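Local coordinates for protein 5-cytosine DNA methyltransferase (Entamoeba histolytica, PDB 3QV2) that probably transfers methyl groups from S-adenosyl-L-methionine to carbon 5 of cytosine in DNA or tRNA, at residues I14-G19 and K70-L75; H110-I115 and K124-E129. All coordinates share one frame; numbering follows the deposited sequence.

Interaction 1. Residues I14-G19 and K70-L75; sequences IEFFSG and KQIESL. With SAH (S-adenosyl-L-homocysteine), chain B.
Ile-14 and Phe-16 of strand 11-16 meet Ile-72 of helix 69-74 and Leu-75 of segment 70-75 through apolar contacts alone; no hydrogen bond joins the two segments. The delta methyl of Ile-14 does most of the touching. Its CD1 lies 3.8 Å from CD2 of Leu-75 and 3.9 Å from CG2 of Ile-72, and the Ile-14 side chain crosses both partners at about a right angle. An extended chi2 (-178°) carries that methyl out to the helix. Ile-72 reaches further along the strand with its other branch, CD1 standing 4.3 Å from CZ of Phe-16, oblique to the ring. CG2 of Ile-14 lies over one face of this ring, displaced toward the rim, while Trp-80 of the adjacent strand meets Phe-16 edge-to-face.

Strand 11-16 belongs to the parallel part of the Rossmann-like sheet of class I methyltransferases, and the turn after it carries the FSG sequence of the cofactor-binding motif in the C5 family. There the contacts are with S-adenosyl-L-homocysteine. CB of Phe-17 approaches to 3.2 Å the ribose O4', which lies at the edge of the Phe-17 ring, near its plane. Gly-19 CA is 3.6 Å from CB of the ligand's homocysteine part, and its positive phi (57°) suits glycine.

Within segment 70-75, Ser-74 OG donates to Gln-71 O at 2.6 Å; on the strand, Glu-15 is held by Tyr-51 and Arg-24.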
loop_
_atom_site.group_PDB
_atom_site.type_symbol
_atom_site.label_atom_id
_atom_site.label_comp_id
_atom_site.label_asym_id
_atom_site.label_seq_id
_atom_site.Cartn_x
_atom_site.Cartn_y
_atom_site.Cartn_z
ATOM N N ILE A 14 7.045 -7.863 12.845
ATOM C CA ILE A 14 8.185 -7.311 12.129
ATOM C C ILE A 14 7.676 -6.712 10.823
ATOM O O ILE A 14 7.243 -7.435 9.926
ATOM C CB ILE A 14 9.247 -8.376 11.810
ATOM C CG1 ILE A 14 9.667 -9.126 13.076
ATOM C CG2 ILE A 14 10.455 -7.730 11.148
ATOM C CD1 ILE A 14 10.743 -10.165 12.838
ATOM N N GLU A 15 7.721 -5.388 10.723
ATOM C CA GLU A 15 7.172 -4.687 9.568
ATOM C C GLU A 15 8.221 -4.520 8.472
ATOM O O GLU A 15 8.843 -3.465 8.349
ATOM C CB GLU A 15 6.619 -3.327 10.000
ATOM C CG GLU A 15 5.669 -2.671 9.011
ATOM C CD GLU A 15 4.983 -1.449 9.597
ATOM O OE1 GLU A 15 4.180 -0.815 8.882
ATOM O OE2 GLU A 15 5.243 -1.122 10.774
ATOM N N PHE A 16 8.415 -5.568 7.680
ATOM C CA PHE A 16 9.385 -5.535 6.592
ATOM C C PHE A 16 8.953 -4.563 5.499
ATOM O O PHE A 16 7.768 -4.467 5.178
ATOM C CB PHE A 16 9.578 -6.930 5.998
ATOM C CG PHE A 16 10.169 -7.926 6.958
ATOM C CD1 PHE A 16 11.500 -7.841 7.330
ATOM C CD2 PHE A 16 9.401 -8.958 7.471
ATOM C CE1 PHE A 16 12.049 -8.758 8.203
ATOM C CE2 PHE A 16 9.947 -9.881 8.344
ATOM C CZ PHE A 16 11.273 -9.781 8.711
ATOM N N PHE A 17 9.921 -3.854 4.925
ATOM C CA PHE A 17 9.642 -2.852 3.902
ATOM C C PHE A 17 8.554 -1.910 4.403
ATOM O O PHE A 17 7.588 -1.623 3.696
ATOM C CB PHE A 17 9.213 -3.521 2.594
ATOM C CG PHE A 17 10.005 -4.753 2.257
ATOM C CD1 PHE A 17 11.258 -4.653 1.672
ATOM C CD2 PHE A 17 9.499 -6.014 2.529
ATOM C CE1 PHE A 17 11.991 -5.788 1.366
ATOM C CE2 PHE A 17 10.225 -7.151 2.226
ATOM C CZ PHE A 17 11.472 -7.038 1.645
ATOM N N SER A 18 8.731 -1.428 5.629
ATOM C CA SER A 18 7.703 -0.668 6.338
ATOM C C SER A 18 7.196 0.574 5.606
ATOM O O SER A 18 6.041 0.964 5.773
ATOM C CB SER A 18 8.197 -0.285 7.737
ATOM O OG SER A 18 9.500 0.266 7.684
ATOM N N GLY A 19 8.052 1.195 4.803
ATOM C CA GLY A 19 7.669 2.400 4.089
ATOM C C GLY A 19 7.183 3.490 5.027
ATOM O O GLY A 19 7.927 3.939 5.899
ATOM N N LYS A 70 19.729 -14.659 13.320
ATOM C CA LYS A 70 19.917 -14.283 14.716
ATOM C C LYS A 70 19.281 -12.935 15.047
ATOM O O LYS A 70 18.563 -12.807 16.038
ATOM C CB LYS A 70 21.410 -14.246 15.051
ATOM C CG LYS A 70 21.723 -13.919 16.503
ATOM C CD LYS A 70 21.972 -15.179 17.316
ATOM C CE LYS A 70 22.518 -14.842 18.694
ATOM N NZ LYS A 70 22.967 -16.056 19.429
ATOM N N GLN A 71 19.554 -11.931 14.218
ATOM C CA GLN A 71 19.018 -10.594 14.450
ATOM C C GLN A 71 17.495 -10.590 14.387
ATOM O O GLN A 71 16.833 -9.949 15.204
ATOM C CB GLN A 71 19.596 -9.592 13.451
ATOM C CG GLN A 71 19.057 -8.181 13.621
ATOM C CD GLN A 71 19.762 -7.169 12.740
ATOM O OE1 GLN A 71 19.328 -6.023 12.620
ATOM N NE2 GLN A 71 20.859 -7.588 12.119
ATOM N N ILE A 72 16.942 -11.311 13.418
ATOM C CA ILE A 72 15.494 -11.413 13.283
ATOM C C ILE A 72 14.869 -12.121 14.484
ATOM O O ILE A 72 13.855 -11.676 15.021
ATOM C CB ILE A 72 15.097 -12.148 11.991
ATOM C CG1 ILE A 72 15.229 -11.213 10.784
ATOM C CG2 ILE A 72 13.675 -12.673 12.091
ATOM C CD1 ILE A 72 14.977 -11.892 9.460
ATOM N N GLU A 73 15.487 -13.217 14.908
ATOM C CA GLU A 73 14.954 -14.020 16.002
ATOM C C GLU A 73 15.089 -13.299 17.343
ATOM O O GLU A 73 14.289 -13.514 18.253
ATOM C CB GLU A 73 15.652 -15.383 16.046
ATOM C CG GLU A 73 14.781 -16.508 16.580
ATOM C CD GLU A 73 15.417 -17.874 16.408
ATOM O OE1 GLU A 73 14.727 -18.797 15.927
ATOM O OE2 GLU A 73 16.605 -18.030 16.760
ATOM N N SER A 74 16.096 -12.438 17.456
ATOM C CA SER A 74 16.319 -11.679 18.683
ATOM C C SER A 74 15.133 -10.769 18.978
ATOM O O SER A 74 14.917 -10.363 20.120
ATOM C CB SER A 74 17.602 -10.851 18.585
ATOM O OG SER A 74 17.443 -9.766 17.686
ATOM N N LEU A 75 14.368 -10.455 17.939
ATOM C CA LEU A 75 13.198 -9.595 18.074
ATOM C C LEU A 75 12.063 -10.298 18.813
ATOM O O LEU A 75 11.170 -9.647 19.352
ATOM C CB LEU A 75 12.719 -9.125 16.698
ATOM C CG LEU A 75 13.352 -7.853 16.130
ATOM C CD1 LEU A 75 14.838 -7.783 16.440
ATOM C CD2 LEU A 75 13.103 -7.752 14.629
HETATM N N SAH B . 3.876 -0.694 2.335
HETATM C CA SAH B . 4.726 0.431 2.674
HETATM C CB SAH B . 5.719 0.719 1.557
HETATM C CG SAH B . 6.163 -0.415 0.665
HETATM S SD SAH B . 7.270 -0.009 -0.700
HETATM C C SAH B . 3.865 1.633 2.970
HETATM O O SAH B . 4.325 2.795 2.781
HETATM O OXT SAH B . 2.677 1.476 3.414
HETATM C "C5'" SAH B . 8.733 -1.018 -0.588
HETATM C "C4'" SAH B . 9.783 -0.627 0.385
HETATM O "O4'" SAH B . 10.689 -1.668 0.496
HETATM C "C3'" SAH B . 10.515 0.537 -0.121
HETATM O "O3'" SAH B . 10.252 1.639 0.678
HETATM C "C2'" SAH B . 11.917 0.213 -0.071
HETATM O "O2'" SAH B . 12.615 1.224 0.568
HETATM C "C1'" SAH B . 11.988 -1.030 0.703
HETATM N N9 SAH B . 13.122 -1.825 0.326
HETATM C C8 SAH B . 13.562 -2.191 -0.885
HETATM N N7 SAH B . 14.664 -2.937 -0.701
HETATM C C5 SAH B . 14.907 -3.030 0.629
HETATM C C6 SAH B . 15.896 -3.667 1.381
HETATM N N6 SAH B . 16.944 -4.418 0.735
HETATM N N1 SAH B . 15.847 -3.559 2.721
HETATM C C2 SAH B . 14.883 -2.866 3.342
HETATM N N3 SAH B . 13.925 -2.249 2.642
HETATM C C4 SAH B . 13.915 -2.314 1.298
#

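Interaction 2. Residues H110-I115 and K124-E129. With SO4 (sulfate ion), chain D.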
loop_
_atom_site.group_PDB
_atom_site.type_symbol
_atom_site.label_atom_id
_atom_site.label_comp_id
_atom_site.label_asym_id
_atom_site.label_seq_id
_atom_site.Cartn_x
_atom_site.Cartn_y
_atom_site.Cartn_z
ATOM N N HIS A 110 15.305 -13.834 0.305
ATOM C CA HIS A 110 16.172 -14.078 1.447
ATOM C C HIS A 110 15.361 -14.447 2.684
ATOM O O HIS A 110 15.674 -15.414 3.379
ATOM C CB HIS A 110 17.023 -12.840 1.732
ATOM C CG HIS A 110 17.837 -12.944 2.985
ATOM N ND1 HIS A 110 18.753 -13.951 3.196
ATOM C CD2 HIS A 110 17.871 -12.165 4.093
ATOM C CE1 HIS A 110 19.319 -13.788 4.380
ATOM N NE2 HIS A 110 18.801 -12.712 4.944
ATOM N N LEU A 111 14.317 -13.671 2.953
ATOM C CA LEU A 111 13.490 -13.880 4.137
ATOM C C LEU A 111 12.860 -15.269 4.181
ATOM O O LEU A 111 12.790 -15.891 5.240
ATOM C CB LEU A 111 12.400 -12.810 4.233
ATOM C CG LEU A 111 12.883 -11.370 4.409
ATOM C CD1 LEU A 111 11.705 -10.409 4.502
ATOM C CD2 LEU A 111 13.773 -11.250 5.637
ATOM N N TYR A 112 12.402 -15.755 3.031
ATOM C CA TYR A 112 11.708 -17.039 2.977
ATOM C C TYR A 112 12.644 -18.225 2.744
ATOM O O TYR A 112 12.399 -19.322 3.246
ATOM C CB TYR A 112 10.585 -17.006 1.935
ATOM C CG TYR A 112 9.426 -16.119 2.333
ATOM C CD1 TYR A 112 8.412 -16.598 3.152
ATOM C CD2 TYR A 112 9.348 -14.801 1.898
ATOM C CE1 TYR A 112 7.353 -15.792 3.525
ATOM C CE2 TYR A 112 8.290 -13.988 2.266
ATOM C CZ TYR A 112 7.295 -14.490 3.080
ATOM O OH TYR A 112 6.237 -13.691 3.454
ATOM N N ARG A 113 13.715 -18.007 1.987
ATOM C CA ARG A 113 14.699 -19.059 1.742
ATOM C C ARG A 113 15.588 -19.282 2.959
ATOM O O ARG A 113 15.777 -20.414 3.404
ATOM C CB ARG A 113 15.593 -18.705 0.553
ATOM C CG ARG A 113 14.944 -18.821 -0.814
ATOM C CD ARG A 113 15.915 -18.345 -1.883
ATOM N NE ARG A 113 15.404 -18.534 -3.237
ATOM C CZ ARG A 113 15.986 -18.040 -4.324
ATOM N NH1 ARG A 113 17.095 -17.320 -4.214
ATOM N NH2 ARG A 113 15.459 -18.257 -5.521
ATOM N N ASP A 114 16.132 -18.193 3.490
ATOM C CA ASP A 114 17.218 -18.278 4.458
ATOM C C ASP A 114 16.795 -18.103 5.917
ATOM O O ASP A 114 17.508 -18.532 6.822
ATOM C CB ASP A 114 18.307 -17.262 4.104
ATOM C CG ASP A 114 18.770 -17.383 2.665
ATOM O OD1 ASP A 114 18.769 -18.512 2.133
ATOM O OD2 ASP A 114 19.129 -16.351 2.062
ATOM N N ILE A 115 15.645 -17.480 6.147
ATOM C CA ILE A 115 15.214 -17.183 7.510
ATOM C C ILE A 115 14.099 -18.099 8.013
ATOM O O ILE A 115 14.298 -18.886 8.939
ATOM C CB ILE A 115 14.747 -15.721 7.652
ATOM C CG1 ILE A 115 15.814 -14.766 7.118
ATOM C CG2 ILE A 115 14.409 -15.410 9.103
ATOM C CD1 ILE A 115 17.135 -14.860 7.847
ATOM N N LYS A 124 3.373 -16.913 13.483
ATOM C CA LYS A 124 2.070 -17.568 13.421
ATOM C C LYS A 124 1.140 -16.914 12.400
ATOM O O LYS A 124 0.140 -17.505 11.997
ATOM C CB LYS A 124 1.416 -17.593 14.804
ATOM C CG LYS A 124 2.219 -18.358 15.846
ATOM C CD LYS A 124 1.555 -18.308 17.211
ATOM C CE LYS A 124 2.377 -19.057 18.249
ATOM N NZ LYS A 124 3.762 -18.518 18.347
ATOM N N HIS A 125 1.475 -15.695 11.989
ATOM C CA HIS A 125 0.700 -14.987 10.975
ATOM C C HIS A 125 1.614 -14.225 10.026
ATOM O O HIS A 125 2.556 -13.559 10.458
ATOM C CB HIS A 125 -0.300 -14.024 11.621
ATOM C CG HIS A 125 -1.341 -14.703 12.457
ATOM N ND1 HIS A 125 -1.133 -15.036 13.779
ATOM C CD2 HIS A 125 -2.595 -15.115 12.159
ATOM C CE1 HIS A 125 -2.214 -15.622 14.258
ATOM N NE2 HIS A 125 -3.117 -15.684 13.296
ATOM N N ILE A 126 1.335 -14.333 8.731
ATOM C CA ILE A 126 2.076 -13.598 7.712
ATOM C C ILE A 126 1.115 -12.900 6.760
ATOM O O ILE A 126 0.138 -13.495 6.301
ATOM C CB ILE A 126 2.987 -14.521 6.888
ATOM C CG1 ILE A 126 3.935 -15.302 7.798
ATOM C CG2 ILE A 126 3.772 -13.715 5.861
ATOM C CD1 ILE A 126 4.886 -16.199 7.042
ATOM N N PHE A 127 1.397 -11.638 6.463
ATOM C CA PHE A 127 0.588 -10.882 5.518
ATOM C C PHE A 127 1.473 -10.242 4.455
ATOM O O PHE A 127 2.396 -9.492 4.771
ATOM C CB PHE A 127 -0.231 -9.810 6.241
ATOM C CG PHE A 127 -1.240 -9.125 5.366
ATOM C CD1 PHE A 127 -2.561 -9.540 5.354
ATOM C CD2 PHE A 127 -0.867 -8.071 4.550
ATOM C CE1 PHE A 127 -3.493 -8.913 4.549
ATOM C CE2 PHE A 127 -1.792 -7.441 3.742
ATOM C CZ PHE A 127 -3.108 -7.862 3.741
ATOM N N ILE A 128 1.191 -10.550 3.194
ATOM C CA ILE A 128 1.958 -9.997 2.088
ATOM C C ILE A 128 1.073 -9.152 1.183
ATOM O O ILE A 128 -0.064 -9.519 0.893
ATOM C CB ILE A 128 2.615 -11.105 1.245
ATOM C CG1 ILE A 128 3.288 -12.136 2.151
ATOM C CG2 ILE A 128 3.616 -10.507 0.267
ATOM C CD1 ILE A 128 3.916 -13.292 1.401
ATOM N N GLU A 129 1.601 -8.016 0.742
ATOM C CA GLU A 129 0.876 -7.146 -0.174
ATOM C C GLU A 129 1.757 -6.811 -1.371
ATOM O O GLU A 129 2.944 -6.522 -1.216
ATOM C CB GLU A 129 0.421 -5.871 0.542
ATOM C CG GLU A 129 -0.499 -4.973 -0.278
ATOM C CD GLU A 129 0.253 -4.083 -1.250
ATOM O OE1 GLU A 129 1.489 -3.960 -1.114
ATOM O OE2 GLU A 129 -0.392 -3.503 -2.147
HETATM S S SO4 D . 4.253 -16.060 20.927
HETATM O O1 SO4 D . 5.377 -15.319 20.364
HETATM O O2 SO4 D . 3.134 -16.066 19.990
HETATM O O3 SO4 D . 4.674 -17.435 21.187
HETATM O O4 SO4 D . 3.834 -15.425 22.173
#
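Tyr-112, on helix 106-115, extends its ring toward strand 125-130, where its phenol end meets Ile-126 and Ile-128. Just ahead of the strand, Lys-124 takes no part in this packing and instead holds a sulfate ion, probably from the crystallisation liquor. Its NZ donates to sulfate O2 at 3.0 Å and more weakly to O3; the lysine chain is extended until a bend at chi4 (57°) turns the ammonium group to the anion, which Lys-9 and Asn-78 also bind.

Ile-126 is the first strand residue to reach the tyrosine. Its CG2 branch lies 3.4 Å from Tyr-112 OH, while its CD1 is 4.3 Å from CE1, oblique to the ring. The two side chains run antiparallel past one another. Phe-127 points its side chain away, to the other side of the sheet, where it packs on helix 311-321. Ile-128 returns to the tyrosine side and approaches the phenol end head-on from the sheet: its CD1 stands 3.1 Å from Tyr-112 OH and 4.0 Å from CZ. Met-82 of the neighbouring strand 79-82 touches both Tyr-112 and Ile-128. This is helix-on-sheet packing in the Rossmann-like domain, where helix 106-115 lies in the connection between the parallel strands 79-82 and 125-130, a beta-alpha-beta crossover, and packs on both.

The approach of OH to the Ile-128 methyl is close. No hydrogen bond crosses between the segments, and the buried hydroxyl of Tyr-112 has no polar partner in the model. The phenol is therefore held among hydrocarbon groups by shape and van der Waals contact, a setting that would probably favour its neutral form.

Interactions 1 and 2 follow one another along the chain, the first closing before the second opens, and their centres are 10 Å apart. Both pack a helix against the same mixed sheet, in which strand 79-82 separates strands 11-16 and 125-130. The helices meet through CD1 of Ile-72, 3.6 Å from CG2 of Ile-115; helix 106-115 also reaches the strand of interaction 1, with CD1 of Leu-111 3.8 Å from CG of Phe-16. Leu-111 also touches Phe-17, which links helix 106-115 to the cofactor pocket. The two contacts thus form one continuous hydrophobic layer of the Rossmann-like domain, with residues 17-19 bordering the bound S-adenosyl-L-homocysteine.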